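PDB 3WPU: beta-fructofuranosidase from Arthrobacter, which belongs to the levansucrase/invertase family, whose members fold as five-bladed beta-propellers. Local coordinates for residues W93-S98 / K212-T217; S89-E94 / L490-K495. All blocks are in the same frame, centred on the assembly; numbering follows the deposited sequence.

Contact 1 (W93-S98 / K212-T217); sequences WEIIFS and KGVTLT
W93 lays one face of its indole over the start of strand 213-226. CA of G213 sits 3.8 Å from the centroid of the W93 six-membered ring, a CH-pi contact. V214 CG2 makes a second one, 3.9 Å from the centroid of the W93 five-membered ring. V214 CG2 also comes within 3.5 Å of W93 CG. This is the tight part of the contact. The backbone angles of G213 call for glycine, since a CB would jam against the preceding carbonyl O. CG of W93 lies beside its backbone N (chi1 -62°), which brings it up to the V214 methyl. NE1 of W93 has a weak bond to N210 O, and Y120 meets the indole edge-to-face.

Further along, the packing thins. I95 CD1 approaches V214 CG1 at 4.1 Å. F97 and L216 then reach toward each other tip to tip, with F97 CE1 3.7 Å from L216 CD1. V207 packs against both I95 and L216, and W78 meets the F97 ring. On the loose side K212 is exposed. It comes near the indole only through its backbone C, 4.2 Å from W93 CZ2.

Apart from the backbone of K212 and G213 at the indole, the contact is made by apolar side chains. The axes of the two short segments come within 8.3 Å and cross at -42°. Apolar side chains thus pack between non-neighbouring strands of one curled sheet, in a protein of the five-bladed beta-propeller family.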
ATOM      1  N   TRP A  93       2.165 -22.878   1.982  1.00 13.04           N
ATOM      2  CA  TRP A  93       1.900 -22.028   0.804  1.00 12.98           C
ATOM      3  C   TRP A  93       1.888 -20.539   1.150  1.00 12.71           C
ATOM      4  O   TRP A  93       1.131 -20.111   2.034  1.00 13.11           O
ATOM      5  CB  TRP A  93       0.544 -22.365   0.197  1.00 13.03           C
ATOM      6  CG  TRP A  93       0.427 -23.751  -0.294  1.00 13.52           C
ATOM      7  CD1 TRP A  93      -0.094 -24.813   0.378  1.00 14.06           C
ATOM      8  CD2 TRP A  93       0.811 -24.234  -1.586  1.00 13.66           C
ATOM      9  NE1 TRP A  93      -0.046 -25.934  -0.402  1.00 14.35           N
ATOM     10  CE2 TRP A  93       0.508 -25.608  -1.618  1.00 14.48           C
ATOM     11  CE3 TRP A  93       1.411 -23.653  -2.704  1.00 14.14           C
ATOM     12  CZ2 TRP A  93       0.761 -26.399  -2.731  1.00 14.89           C
ATOM     13  CZ3 TRP A  93       1.660 -24.445  -3.813  1.00 14.26           C
ATOM     14  CH2 TRP A  93       1.334 -25.795  -3.823  1.00 14.72           C
ATOM     15  N   GLU A  94       2.705 -19.758   0.446  1.00 12.35           N
ATOM     16  CA  GLU A  94       2.614 -18.287   0.517  1.00 12.01           C
ATOM     17  C   GLU A  94       1.368 -17.930  -0.305  1.00 11.92           C
ATOM     18  O   GLU A  94       1.142 -18.532  -1.357  1.00 11.86           O
ATOM     19  CB  GLU A  94       3.845 -17.597  -0.057  1.00 12.27           C
ATOM     20  CG  GLU A  94       5.089 -17.792   0.778  1.00 12.44           C
ATOM     21  CD  GLU A  94       6.304 -17.061   0.272  1.00 12.43           C
ATOM     22  OE1 GLU A  94       6.359 -16.655  -0.919  1.00 12.16           O
ATOM     23  OE2 GLU A  94       7.251 -16.918   1.075  1.00 13.59           O
ATOM     24  N   ILE A  95       0.588 -16.957   0.181  1.00 11.56           N
ATOM     25  CA  ILE A  95      -0.676 -16.544  -0.408  1.00 11.88           C
ATOM     26  C   ILE A  95      -0.693 -15.015  -0.467  1.00 12.11           C
ATOM     27  O   ILE A  95      -0.420 -14.338   0.528  1.00 11.82           O
ATOM     28  CB  ILE A  95      -1.887 -17.018   0.435  1.00 12.19           C
ATOM     29  CG1 ILE A  95      -1.992 -18.543   0.433  1.00 12.25           C
ATOM     30  CG2 ILE A  95      -3.182 -16.377  -0.077  1.00 12.16           C
ATOM     31  CD1 ILE A  95      -2.865 -19.086   1.537  1.00 12.68           C
ATOM     32  N   ILE A  96      -0.996 -14.485  -1.647  1.00 10.83           N
ATOM     33  CA  ILE A  96      -1.174 -13.038  -1.828  1.00 11.12           C
ATOM     34  C   ILE A  96      -2.514 -12.744  -2.478  1.00 10.73           C
ATOM     35  O   ILE A  96      -3.099 -13.602  -3.173  1.00 10.62           O
ATOM     36  CB  ILE A  96      -0.041 -12.402  -2.635  1.00 11.07           C
ATOM     37  CG1 ILE A  96       0.011 -13.018  -4.034  1.00 11.01           C
ATOM     38  CG2 ILE A  96       1.277 -12.527  -1.867  1.00 11.18           C
ATOM     39  CD1 ILE A  96       1.028 -12.392  -4.973  1.00 11.33           C
ATOM     40  N   PHE A  97      -2.983 -11.530  -2.225  1.00 10.54           N
ATOM     41  CA  PHE A  97      -4.189 -10.979  -2.846  1.00 10.86           C
ATOM     42  C   PHE A  97      -3.792  -9.849  -3.752  1.00 10.30           C
ATOM     43  O   PHE A  97      -2.895  -9.066  -3.407  1.00  9.65           O
ATOM     44  CB  PHE A  97      -5.142 -10.453  -1.772  1.00 11.36           C
ATOM     45  CG  PHE A  97      -5.779 -11.532  -0.953  1.00 12.45           C
ATOM     46  CD1 PHE A  97      -6.920 -12.175  -1.400  1.00 12.83           C
ATOM     47  CD2 PHE A  97      -5.248 -11.889   0.266  1.00 13.92           C
ATOM     48  CE1 PHE A  97      -7.527 -13.163  -0.649  1.00 14.10           C
ATOM     49  CE2 PHE A  97      -5.854 -12.874   1.028  1.00 13.85           C
ATOM     50  CZ  PHE A  97      -6.986 -13.509   0.574  1.00 13.82           C
ATOM     51  N   SER A  98      -4.444  -9.759  -4.915  1.00 10.11           N
ATOM     52  CA  SER A  98      -4.156  -8.724  -5.886  1.00 10.07           C
ATOM     53  C   SER A  98      -5.416  -8.175  -6.539  1.00  9.80           C
ATOM     54  O   SER A  98      -6.390  -8.911  -6.747  1.00  9.18           O
ATOM     55  CB  SER A  98      -3.299  -9.266  -7.035  1.00 10.39           C
ATOM     56  OG  SER A  98      -2.065  -9.835  -6.622  1.00 10.48           O
ATOM     57  N   LYS A 212      -1.661 -30.087  -3.957  1.00 25.01           N
ATOM     58  CA  LYS A 212      -2.003 -29.532  -5.268  1.00 26.83           C
ATOM     59  C   LYS A 212      -2.123 -28.008  -5.296  1.00 24.70           C
ATOM     60  O   LYS A 212      -2.032 -27.417  -6.362  1.00 25.31           O
ATOM     61  CB  LYS A 212      -3.299 -30.156  -5.803  1.00 30.15           C
ATOM     62  CG  LYS A 212      -3.105 -31.474  -6.543  1.00 35.22           C
ATOM     63  CD  LYS A 212      -2.278 -32.469  -5.742  1.00 38.28           C
ATOM     64  CE  LYS A 212      -2.160 -33.804  -6.463  1.00 41.14           C
ATOM     65  NZ  LYS A 212      -3.478 -34.462  -6.680  1.00 43.64           N
ATOM     66  N   GLY A 213      -2.307 -27.373  -4.139  1.00 21.23           N
ATOM     67  CA  GLY A 213      -2.386 -25.919  -4.084  1.00 20.18           C
ATOM     68  C   GLY A 213      -3.372 -25.386  -3.071  1.00 18.27           C
ATOM     69  O   GLY A 213      -3.683 -26.042  -2.062  1.00 17.61           O
ATOM     70  N   VAL A 214      -3.852 -24.174  -3.339  1.00 17.33           N
ATOM     71  CA  VAL A 214      -4.688 -23.442  -2.409  1.00 16.10           C
ATOM     72  C   VAL A 214      -6.034 -23.120  -3.041  1.00 15.87           C
ATOM     73  O   VAL A 214      -6.105 -22.641  -4.172  1.00 15.26           O
ATOM     74  CB  VAL A 214      -4.000 -22.128  -1.984  1.00 16.16           C
ATOM     75  CG1 VAL A 214      -4.949 -21.233  -1.197  1.00 16.52           C
ATOM     76  CG2 VAL A 214      -2.734 -22.437  -1.193  1.00 16.47           C
ATOM     77  N   THR A 215      -7.095 -23.402  -2.299  1.00 15.23           N
ATOM     78  CA  THR A 215      -8.430 -22.943  -2.624  0.50 14.92           C
ATOM     79  C   THR A 215      -8.868 -22.076  -1.465  1.00 16.26           C
ATOM     80  O   THR A 215      -8.511 -22.335  -0.309  1.00 17.09           O
ATOM     81  CB  THR A 215      -9.423 -24.119  -2.791  0.50 14.53           C
ATOM     82  OG1 THR A 215      -8.956 -24.989  -3.824  0.50 14.48           O
ATOM     83  CG2 THR A 215     -10.796 -23.602  -3.169  0.50 14.67           C
ATOM     84  N   LEU A 216      -9.597 -21.010  -1.779  1.00 16.86           N
ATOM     85  CA  LEU A 216     -10.196 -20.184  -0.747  1.00 18.15           C
ATOM     86  C   LEU A 216     -11.662 -20.567  -0.669  1.00 18.74           C
ATOM     87  O   LEU A 216     -12.302 -20.800  -1.685  1.00 22.27           O
ATOM     88  CB  LEU A 216      -9.995 -18.693  -1.029  1.00 18.27           C
ATOM     89  CG  LEU A 216      -8.537 -18.222  -1.030  1.00 18.64           C
ATOM     90  CD1 LEU A 216      -8.487 -16.708  -1.195  1.00 19.51           C
ATOM     91  CD2 LEU A 216      -7.760 -18.611   0.214  1.00 18.28           C
ATOM     92  N   THR A 217     -12.162 -20.719   0.550  1.00 16.79           N
ATOM     93  CA  THR A 217     -13.551 -21.021   0.782  1.00 16.56           C
ATOM     94  C   THR A 217     -14.152 -19.823   1.535  1.00 14.93           C
ATOM     95  O   THR A 217     -13.419 -18.968   2.044  1.00 14.43           O
ATOM     96  CB  THR A 217     -13.730 -22.338   1.586  1.00 17.44           C
ATOM     97  OG1 THR A 217     -13.173 -22.201   2.897  1.00 18.11           O
ATOM     98  CG2 THR A 217     -13.064 -23.509   0.870  1.00 18.40           C
TER

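Contact 2 (S89-E94 / L490-K495); sequences SVNGWE and LFTNGK
N91 lays its carboxamide alongside the backbone of T492 and binds both of its polar atoms. N91 OD1 accepts from T492 N at 2.8 Å, with the donor in the carbonyl plane, on a lone pair. N91 ND2 donates to T492 O, also at 2.8 Å and nearly straight (171°), and that oxygen lies in the amide plane of N91. Two in-plane bonds fix the rotation of the amide. CG of N91 lies beside its backbone N (chi1 -70°), which sets it toward T492.

The backbone prepares this grip. L490 N donates to S89 O at 2.9 Å, and N91 N donates to L490 O at 2.8 Å, so V90 and L490 pair as a parallel bridge. The N91 side chain then carries the pairing one step further, where its own chain turns away. L490 O also accepts from a water. That water accepts from G92 N and is bonded to S89 OG, so it fills in between turn and strand. S89 OG has H489 as a further partner, and T492 OG1 bonds to F496 O.

Apolar packing backs one side: V90 CG1 is 4.0 Å from T492 CG2 and 4.3 Å from L490 CD2. F491 meets F516 edge-to-face, and L520 of helix 514-520 touches both N91 and F491.

N91 and G92 form the centre of a type I' turn, closed by V90 and W93 bonding to each other in both directions. Asn-Gly at these two positions is classic for a tight two-residue beta hairpin, here with a parallel strand joined to its edge.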
ATOM      1  N   SER A  89       2.675 -17.722   5.319  1.00 13.28           N
ATOM      2  CA  SER A  89       2.307 -18.895   4.543  1.00 13.48           C
ATOM      3  C   SER A  89       1.314 -19.676   5.390  1.00 13.68           C
ATOM      4  O   SER A  89       1.313 -19.540   6.621  1.00 12.31           O
ATOM      5  CB  SER A  89       3.545 -19.741   4.207  1.00 13.61           C
ATOM      6  OG  SER A  89       4.108 -20.283   5.385  1.00 13.51           O
ATOM      7  N   VAL A  90       0.480 -20.489   4.743  1.00 13.82           N
ATOM      8  CA  VAL A  90      -0.473 -21.376   5.432  1.00 14.63           C
ATOM      9  C   VAL A  90      -0.270 -22.794   4.902  1.00 15.54           C
ATOM     10  O   VAL A  90      -0.323 -23.045   3.692  1.00 13.71           O
ATOM     11  CB  VAL A  90      -1.953 -20.951   5.242  1.00 14.62           C
ATOM     12  CG1 VAL A  90      -2.876 -21.857   6.058  1.00 14.90           C
ATOM     13  CG2 VAL A  90      -2.167 -19.498   5.659  1.00 14.60           C
ATOM     14  N   ASN A  91       0.029 -23.719   5.805  1.00 16.00           N
ATOM     15  CA  ASN A  91       0.265 -25.102   5.431  1.00 16.13           C
ATOM     16  C   ASN A  91       1.152 -25.276   4.202  1.00 15.64           C
ATOM     17  O   ASN A  91       0.862 -26.074   3.324  1.00 16.59           O
ATOM     18  CB  ASN A  91      -1.065 -25.833   5.314  1.00 16.49           C
ATOM     19  CG  ASN A  91      -1.713 -26.040   6.669  1.00 17.43           C
ATOM     20  OD1 ASN A  91      -1.225 -25.544   7.670  1.00 18.63           O
ATOM     21  ND2 ASN A  91      -2.811 -26.773   6.703  1.00 20.26           N
ATOM     22  N   GLY A  92       2.253 -24.524   4.185  1.00 14.91           N
ATOM     23  CA  GLY A  92       3.287 -24.664   3.188  1.00 14.52           C
ATOM     24  C   GLY A  92       3.145 -23.777   1.978  1.00 14.03           C
ATOM     25  O   GLY A  92       3.935 -23.898   1.050  1.00 15.12           O
ATOM     26  N   TRP A  93       2.165 -22.878   1.982  1.00 13.04           N
ATOM     27  CA  TRP A  93       1.900 -22.028   0.804  1.00 12.98           C
ATOM     28  C   TRP A  93       1.888 -20.539   1.150  1.00 12.71           C
ATOM     29  O   TRP A  93       1.131 -20.111   2.034  1.00 13.11           O
ATOM     30  CB  TRP A  93       0.544 -22.365   0.197  1.00 13.03           C
ATOM     31  CG  TRP A  93       0.427 -23.751  -0.294  1.00 13.52           C
ATOM     32  CD1 TRP A  93      -0.094 -24.813   0.378  1.00 14.06           C
ATOM     33  CD2 TRP A  93       0.811 -24.234  -1.586  1.00 13.66           C
ATOM     34  NE1 TRP A  93      -0.046 -25.934  -0.402  1.00 14.35           N
ATOM     35  CE2 TRP A  93       0.508 -25.608  -1.618  1.00 14.48           C
ATOM     36  CE3 TRP A  93       1.411 -23.653  -2.704  1.00 14.14           C
ATOM     37  CZ2 TRP A  93       0.761 -26.399  -2.731  1.00 14.89           C
ATOM     38  CZ3 TRP A  93       1.660 -24.445  -3.813  1.00 14.26           C
ATOM     39  CH2 TRP A  93       1.334 -25.795  -3.823  1.00 14.72           C
ATOM     40  N   GLU A  94       2.705 -19.758   0.446  1.00 12.35           N
ATOM     41  CA  GLU A  94       2.614 -18.287   0.517  1.00 12.01           C
ATOM     42  C   GLU A  94       1.368 -17.930  -0.305  1.00 11.92           C
ATOM     43  O   GLU A  94       1.142 -18.532  -1.357  1.00 11.86           O
ATOM     44  CB  GLU A  94       3.845 -17.597  -0.057  1.00 12.27           C
ATOM     45  CG  GLU A  94       5.089 -17.792   0.778  1.00 12.44           C
ATOM     46  CD  GLU A  94       6.304 -17.061   0.272  1.00 12.43           C
ATOM     47  OE1 GLU A  94       6.359 -16.655  -0.919  1.00 12.16           O
ATOM     48  OE2 GLU A  94       7.251 -16.918   1.075  1.00 13.59           O
ATOM     49  N   LEU A 490       2.113 -20.491   9.214  1.00 17.57           N
ATOM     50  CA  LEU A 490       0.997 -21.061   9.935  1.00 17.70           C
ATOM     51  C   LEU A 490       0.857 -22.521   9.542  1.00 18.78           C
ATOM     52  O   LEU A 490       0.878 -22.875   8.351  1.00 17.35           O
ATOM     53  CB  LEU A 490      -0.287 -20.285   9.607  1.00 18.62           C
ATOM     54  CG  LEU A 490      -1.554 -20.759  10.314  1.00 18.54           C
ATOM     55  CD1 LEU A 490      -1.400 -20.680  11.825  1.00 18.91           C
ATOM     56  CD2 LEU A 490      -2.757 -19.940   9.876  1.00 18.04           C
ATOM     57  N   PHE A 491       0.740 -23.377  10.561  1.00 18.43           N
ATOM     58  CA  PHE A 491       0.400 -24.774  10.357  1.00 20.16           C
ATOM     59  C   PHE A 491      -0.880 -25.030  11.121  1.00 21.99           C
ATOM     60  O   PHE A 491      -0.923 -24.813  12.329  1.00 22.26           O
ATOM     61  CB  PHE A 491       1.536 -25.660  10.845  1.00 20.33           C
ATOM     62  CG  PHE A 491       2.791 -25.485  10.068  1.00 21.04           C
ATOM     63  CD1 PHE A 491       2.824 -25.838   8.725  1.00 21.27           C
ATOM     64  CD2 PHE A 491       3.930 -24.957  10.651  1.00 21.13           C
ATOM     65  CE1 PHE A 491       3.987 -25.674   7.981  1.00 21.87           C
ATOM     66  CE2 PHE A 491       5.093 -24.795   9.916  1.00 21.27           C
ATOM     67  CZ  PHE A 491       5.119 -25.153   8.580  1.00 20.93           C
ATOM     68  N   THR A 492      -1.930 -25.421  10.406  1.00 24.93           N
ATOM     69  CA  THR A 492      -3.274 -25.481  10.972  1.00 27.17           C
ATOM     70  C   THR A 492      -4.058 -26.677  10.404  1.00 29.83           C
ATOM     71  O   THR A 492      -3.944 -27.023   9.227  1.00 27.17           O
ATOM     72  CB  THR A 492      -4.033 -24.156  10.736  1.00 28.48           C
ATOM     73  OG1 THR A 492      -5.322 -24.198  11.360  1.00 29.62           O
ATOM     74  CG2 THR A 492      -4.201 -23.867   9.247  1.00 27.99           C
ATOM     75  N   ASN A 493      -4.824 -27.333  11.266  1.00 32.16           N
ATOM     76  CA  ASN A 493      -5.711 -28.407  10.818  1.00 37.27           C
ATOM     77  C   ASN A 493      -6.736 -28.683  11.877  1.00 38.97           C
ATOM     78  O   ASN A 493      -6.373 -28.979  13.015  1.00 36.67           O
ATOM     79  CB  ASN A 493      -4.935 -29.692  10.480  1.00 39.53           C
ATOM     80  CG  ASN A 493      -5.007 -30.049   9.000  1.00 41.72           C
ATOM     81  OD1 ASN A 493      -6.099 -30.236   8.449  1.00 42.51           O
ATOM     82  ND2 ASN A 493      -3.846 -30.152   8.348  1.00 41.93           N
ATOM     83  N   GLY A 494      -8.009 -28.544  11.499  1.00 43.35           N
ATOM     84  CA  GLY A 494      -9.129 -28.835  12.383  1.00 47.94           C
ATOM     85  C   GLY A 494      -9.036 -28.084  13.696  1.00 52.12           C
ATOM     86  O   GLY A 494      -8.944 -28.699  14.759  1.00 56.23           O
ATOM     87  N   LYS A 495      -9.021 -26.753  13.607  1.00 55.16           N
ATOM     88  CA  LYS A 495      -9.084 -25.852  14.774  1.00 55.48           C
ATOM     89  C   LYS A 495      -7.748 -25.652  15.520  1.00 51.04           C
ATOM     90  O   LYS A 495      -7.532 -24.586  16.103  1.00 53.57           O
ATOM     91  CB  LYS A 495     -10.213 -26.261  15.735  1.00 58.47           C
ATOM     92  CG  LYS A 495     -11.571 -26.331  15.045  1.00 62.73           C
ATOM     93  CD  LYS A 495     -12.690 -26.789  15.967  1.00 65.23           C
ATOM     94  CE  LYS A 495     -14.006 -26.866  15.201  1.00 66.82           C
ATOM     95  NZ  LYS A 495     -15.094 -27.508  15.989  1.00 68.18           N
TER
HETATM   96  O   HOH W   1       3.119 -22.658   6.317  1.00 14.38           O

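In the fold
Contact 1 uses the second arm of a hairpin; contact 2 uses the first arm and the turn. Their centres lie about 11 Å apart. Their ranges overlap at W93 and E94; of these, only W93 makes a contact, in contact 1. The two also touch directly, I95 CD1 lying 4.2 Å from V90 CG2, and V207 packs on both residues. E94 turns away from 212-217, with a salt bridge to R121 and a bond to A486 N. Contact 1 packs two non-neighbouring strands of the sheet together; contact 2 joins strand 488-493 to strand 88-90, with helix 514-520 packed on it. Both lie on the same side of the chain's centre, their centres about 20 and 25 Å from it.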